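PDB 3HR6: putative surface-anchored fimbrial subunit from Corynebacterium diphtheriae, which forms the shaft of a surface-anchored pilus as its major pilin, built of tandem Ig-like modules stabilised by isopeptide and disulfide bonds. Local coordinates for residues A[148-162]-A[364-376]. Sequence-based numbering, arbitrary orientation.
Sequences VKTAVDPDATQPGFS and LSGIHLGTLQLES. With CA (calcium ion), chain B.
The imidazole of His-368 lies face to face on the Phe-161 ring, with centroids 3.8 Å apart and planes inclined by 18°. His-368 CE1 sits over the centre of the phenyl ring, whereas Phe-161 CE1 meets the imidazole face nearer its rim. Rotation of the imidazole is fixed at both nitrogens: ND1 accepts from Phe-161 N at 2.8 Å, the donor tilted from the ring plane, and NE2 pairs with Thr-371 OG1, which also bonds Ser-304. With CG anti to the backbone N (chi1 169°), His-368 ND1 grips the Gly-160 to Phe-161 peptide, whose carbonyl, Gly-160 O, binds the calcium at 2.3 Å; the histidine is thus a second-shell residue of the site. Strand 148-152 belongs to a five-strand sheet and 361-375 to a separate one, so the contact probably lies where tandem Ig-like modules meet. Ser-162 OG accepts from His-368 N at 2.9 Å. Farther along, the strands run far from strictly antiparallel. In the conformer described, Gln-373 OE1 accepts from Ala-151 N at 2.8 Å, nearly straight at 169°, NE2 reaches Ala-151 O through a water, and Thr-150 crosses this side chain at about a right angle, its CB 3.2 Å from Gln-373 OE1.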
loop_
_atom_site.group_PDB
_atom_site.type_symbol
_atom_site.label_atom_id
_atom_site.label_comp_id
_atom_site.label_asym_id
_atom_site.label_seq_id
_atom_site.Cartn_x
_atom_site.Cartn_y
_atom_site.Cartn_z
ATOM N N VAL A 148 -7.122 1.299 4.761
ATOM C CA VAL A 148 -6.654 0.706 6.011
ATOM C C VAL A 148 -6.247 -0.732 5.681
ATOM O O VAL A 148 -7.084 -1.533 5.324
ATOM C CB VAL A 148 -7.764 0.709 7.065
ATOM C CG1 VAL A 148 -7.302 -0.019 8.335
ATOM C CG2 VAL A 148 -8.212 2.143 7.357
ATOM N N LYS A 149 -4.952 -0.966 5.777
ATOM C CA LYS A 149 -4.368 -2.272 5.592
ATOM C C LYS A 149 -4.080 -2.919 6.931
ATOM O O LYS A 149 -3.431 -2.334 7.795
ATOM C CB LYS A 149 -3.112 -2.199 4.729
ATOM C CG LYS A 149 -2.528 -3.567 4.437
ATOM C CD LYS A 149 -1.384 -3.544 3.502
ATOM C CE LYS A 149 -0.777 -4.949 3.354
ATOM N NZ LYS A 149 0.057 -5.133 2.144
ATOM N N THR A 150 -4.509 -4.153 7.086
ATOM C CA THR A 150 -4.187 -4.987 8.224
ATOM C C THR A 150 -3.678 -6.354 7.796
ATOM O O THR A 150 -3.859 -6.775 6.653
ATOM C CB THR A 150 -5.392 -5.141 9.116
ATOM O OG1 THR A 150 -6.517 -5.690 8.375
ATOM C CG2 THR A 150 -5.732 -3.802 9.803
ATOM N N ALA A 151 -3.079 -7.047 8.746
ATOM C CA ALA A 151 -2.616 -8.432 8.578
ATOM C C ALA A 151 -3.397 -9.310 9.532
ATOM O O ALA A 151 -3.776 -8.888 10.618
ATOM C CB ALA A 151 -1.133 -8.565 8.856
ATOM N N VAL A 152 -3.692 -10.521 9.065
ATOM C CA VAL A 152 -4.475 -11.501 9.780
ATOM C C VAL A 152 -3.705 -12.832 9.685
ATOM O O VAL A 152 -3.090 -13.108 8.679
ATOM C CB VAL A 152 -5.855 -11.640 9.114
ATOM C CG1 VAL A 152 -6.617 -12.800 9.666
ATOM C CG2 VAL A 152 -6.620 -10.296 9.300
ATOM N N ASP A 153 -3.701 -13.617 10.759
ATOM C CA ASP A 153 -3.169 -14.978 10.693
ATOM C C ASP A 153 -4.299 -15.864 10.127
ATOM O O ASP A 153 -5.367 -16.062 10.764
ATOM C CB ASP A 153 -2.773 -15.481 12.077
ATOM C CG ASP A 153 -2.176 -16.865 12.035
ATOM O OD1 ASP A 153 -1.972 -17.387 10.911
ATOM O OD2 ASP A 153 -1.882 -17.408 13.129
ATOM N N PRO A 154 -4.100 -16.413 8.920
ATOM C CA PRO A 154 -5.195 -17.187 8.299
ATOM C C PRO A 154 -5.341 -18.605 8.818
ATOM O O PRO A 154 -6.321 -19.302 8.462
ATOM C CB PRO A 154 -4.784 -17.234 6.820
ATOM C CG PRO A 154 -3.360 -17.119 6.835
ATOM C CD PRO A 154 -2.994 -16.236 7.991
ATOM N N ASP A 155 -4.375 -19.064 9.599
ATOM C CA ASP A 155 -4.389 -20.402 10.147
ATOM C C ASP A 155 -3.838 -20.342 11.568
ATOM O O ASP A 155 -2.683 -19.994 11.761
ATOM C CB ASP A 155 -3.566 -21.290 9.252
ATOM C CG ASP A 155 -3.634 -22.731 9.634
ATOM O OD1 ASP A 155 -3.018 -23.099 10.628
ATOM O OD2 ASP A 155 -4.295 -23.494 8.929
ATOM N N ALA A 156 -4.694 -20.713 12.518
ATOM C CA ALA A 156 -4.409 -20.651 13.952
ATOM C C ALA A 156 -3.647 -21.857 14.486
ATOM O O ALA A 156 -3.359 -21.897 15.657
ATOM C CB ALA A 156 -5.749 -20.495 14.746
ATOM N N THR A 157 -3.331 -22.839 13.652
ATOM C CA THR A 157 -2.606 -24.014 14.121
ATOM C C THR A 157 -1.300 -23.621 14.789
ATOM O O THR A 157 -0.931 -24.176 15.801
ATOM C CB THR A 157 -2.343 -24.952 12.994
ATOM O OG1 THR A 157 -3.619 -25.288 12.397
ATOM C CG2 THR A 157 -1.713 -26.231 13.531
ATOM N N GLN A 158 -0.615 -22.663 14.207
ATOM C CA GLN A 158 0.546 -22.055 14.870
ATOM C C GLN A 158 0.368 -20.540 14.917
ATOM O O GLN A 158 0.047 -19.923 13.912
ATOM C CB GLN A 158 1.833 -22.411 14.138
ATOM C CG GLN A 158 3.088 -21.757 14.771
ATOM C CD GLN A 158 4.376 -22.345 14.205
ATOM O OE1 GLN A 158 4.743 -23.485 14.544
ATOM N NE2 GLN A 158 5.086 -21.570 13.385
ATOM N N PRO A 159 0.624 -19.926 16.062
ATOM C CA PRO A 159 0.438 -18.473 16.088
ATOM C C PRO A 159 1.267 -17.739 15.055
ATOM O O PRO A 159 2.424 -18.059 14.826
ATOM C CB PRO A 159 0.916 -18.102 17.487
ATOM C CG PRO A 159 0.614 -19.322 18.267
ATOM C CD PRO A 159 0.835 -20.491 17.395
ATOM N N GLY A 160 0.679 -16.686 14.492
ATOM C CA GLY A 160 1.397 -15.858 13.567
ATOM C C GLY A 160 1.599 -16.459 12.216
ATOM O O GLY A 160 0.972 -17.510 11.847
ATOM N N PHE A 161 2.535 -15.844 11.479
ATOM C CA PHE A 161 2.882 -16.285 10.132
ATOM C C PHE A 161 4.386 -16.264 9.996
ATOM O O PHE A 161 4.982 -15.536 9.209
ATOM C CB PHE A 161 2.181 -15.481 9.018
ATOM C CG PHE A 161 1.892 -14.042 9.359
ATOM C CD1 PHE A 161 2.824 -13.039 9.104
ATOM C CD2 PHE A 161 0.659 -13.679 9.894
ATOM C CE1 PHE A 161 2.537 -11.728 9.402
ATOM C CE2 PHE A 161 0.392 -12.361 10.167
ATOM C CZ PHE A 161 1.352 -11.397 9.962
ATOM N N SER A 162 5.016 -17.134 10.781
ATOM C CA SER A 162 6.448 -17.349 10.654
ATOM C C SER A 162 6.753 -17.915 9.240
ATOM O O SER A 162 5.858 -18.428 8.515
ATOM C CB SER A 162 6.883 -18.343 11.720
ATOM O OG SER A 162 6.958 -17.773 13.006
ATOM N N LEU A 364 17.583 -20.609 14.289
ATOM C CA LEU A 364 16.121 -20.707 14.208
ATOM C C LEU A 364 15.665 -19.339 13.672
ATOM O O LEU A 364 15.572 -18.371 14.426
ATOM C CB LEU A 364 15.546 -21.010 15.573
ATOM C CG LEU A 364 15.732 -22.442 16.066
ATOM C CD1 LEU A 364 17.174 -22.768 16.307
ATOM C CD2 LEU A 364 14.954 -22.573 17.346
ATOM N N SER A 365 15.461 -19.265 12.374
ATOM C CA SER A 365 15.178 -18.002 11.682
ATOM C C SER A 365 13.719 -17.894 11.305
ATOM O O SER A 365 13.011 -18.897 11.194
ATOM C CB SER A 365 15.992 -17.869 10.379
ATOM O OG SER A 365 17.374 -18.121 10.553
ATOM N N GLY A 366 13.280 -16.667 11.062
ATOM C CA GLY A 366 11.951 -16.436 10.551
ATOM C C GLY A 366 10.775 -16.598 11.470
ATOM O O GLY A 366 9.631 -16.926 11.048
ATOM N N ILE A 367 11.021 -16.310 12.738
ATOM C CA ILE A 367 10.043 -16.328 13.763
ATOM C C ILE A 367 9.252 -15.020 13.681
ATOM O O ILE A 367 9.798 -13.947 13.964
ATOM C CB ILE A 367 10.658 -16.460 15.175
ATOM C CG1 ILE A 367 11.530 -17.733 15.298
ATOM C CG2 ILE A 367 9.557 -16.495 16.172
ATOM C CD1 ILE A 367 12.531 -17.720 16.467
ATOM N N HIS A 368 7.973 -15.117 13.330
ATOM C CA HIS A 368 7.106 -13.934 13.307
ATOM C C HIS A 368 6.673 -13.648 14.727
ATOM O O HIS A 368 6.009 -14.453 15.382
ATOM C CB HIS A 368 5.902 -14.170 12.396
ATOM C CG HIS A 368 4.842 -13.123 12.534
ATOM N ND1 HIS A 368 3.481 -13.406 12.612
ATOM C CD2 HIS A 368 4.942 -11.773 12.624
ATOM C CE1 HIS A 368 2.805 -12.282 12.709
ATOM N NE2 HIS A 368 3.670 -11.275 12.768
ATOM N N LEU A 369 7.044 -12.487 15.240
ATOM C CA LEU A 369 6.776 -12.128 16.612
ATOM C C LEU A 369 5.476 -11.376 16.838
ATOM O O LEU A 369 4.810 -11.561 17.832
ATOM C CB LEU A 369 7.938 -11.278 17.107
ATOM C CG LEU A 369 9.267 -11.979 17.127
ATOM C CD1 LEU A 369 10.329 -10.951 17.440
ATOM C CD2 LEU A 369 9.306 -13.056 18.202
ATOM N N GLY A 370 5.118 -10.534 15.869
ATOM C CA GLY A 370 3.941 -9.696 16.003
ATOM C C GLY A 370 3.866 -8.680 14.892
ATOM O O GLY A 370 4.738 -8.669 14.024
ATOM N N THR A 371 2.846 -7.823 14.954
ATOM C CA THR A 371 2.524 -6.912 13.857
ATOM C C THR A 371 2.084 -5.548 14.381
ATOM O O THR A 371 1.324 -5.422 15.343
ATOM C CB THR A 371 1.432 -7.494 12.964
ATOM O OG1 THR A 371 1.891 -8.740 12.467
ATOM C CG2 THR A 371 1.161 -6.555 11.790
ATOM N N LEU A 372 2.595 -4.520 13.721
ATOM C CA LEU A 372 2.241 -3.113 13.951
ATOM C C LEU A 372 1.342 -2.722 12.775
ATOM O O LEU A 372 1.704 -2.891 11.597
ATOM C CB LEU A 372 3.498 -2.249 13.950
ATOM C CG LEU A 372 3.278 -0.769 14.190
ATOM C CD1 LEU A 372 2.823 -0.508 15.650
ATOM C CD2 LEU A 372 4.555 0.054 13.875
ATOM N N GLN A 373 0.131 -2.312 13.115
ATOM C CA GLN A 373 -0.859 -1.903 12.137
ATOM C C GLN A 373 -1.835 -0.921 12.773
ATOM O O GLN A 373 -1.913 -0.801 14.007
ATOM C CB GLN A 373 -1.613 -3.129 11.627
ATOM C CG GLN A 373 -2.240 -3.944 12.746
ATOM C CD GLN A 373 -2.586 -5.347 12.330
ATOM O OE1 GLN A 373 -2.957 -5.598 11.186
ATOM N NE2 GLN A 373 -2.509 -6.275 13.280
ATOM N N LEU A 374 -2.639 -0.287 11.923
ATOM C CA LEU A 374 -3.603 0.677 12.363
ATOM C C LEU A 374 -4.817 0.007 12.989
ATOM O O LEU A 374 -5.369 -0.948 12.456
ATOM C CB LEU A 374 -4.006 1.519 11.148
ATOM C CG LEU A 374 -4.544 2.889 11.358
ATOM C CD1 LEU A 374 -3.509 3.753 12.049
ATOM C CD2 LEU A 374 -4.925 3.426 9.984
ATOM N N GLU A 375 -5.231 0.502 14.151
ATOM C CA GLU A 375 -6.457 0.053 14.780
ATOM C C GLU A 375 -7.094 1.295 15.342
ATOM O O GLU A 375 -6.443 2.026 16.103
ATOM C CB GLU A 375 -6.162 -0.975 15.855
ATOM C CG GLU A 375 -5.416 -2.154 15.301
ATOM C CD GLU A 375 -5.209 -3.273 16.284
ATOM O OE1 GLU A 375 -5.628 -3.134 17.468
ATOM O OE2 GLU A 375 -4.646 -4.298 15.829
ATOM N N SER A 376 -8.327 1.572 14.906
ATOM C CA SER A 376 -9.020 2.821 15.245
ATOM C C SER A 376 -8.123 4.041 15.010
ATOM O O SER A 376 -7.966 4.909 15.875
ATOM C CB SER A 376 -9.498 2.758 16.678
ATOM O OG SER A 376 -10.246 1.564 16.917
HETATM CA CA CA B . -0.570 -19.230 11.706
HETATM O O HOH W 1 -2.137 -0.508 9.044
HETATM O O HOH W 2 -2.425 -8.919 12.867
HETATM O O HOH W 3 -0.716 -21.831 11.521
HETATM O O HOH W 4 4.870 -16.790 14.375
HETATM O O HOH W 5 -0.633 -19.202 9.072
#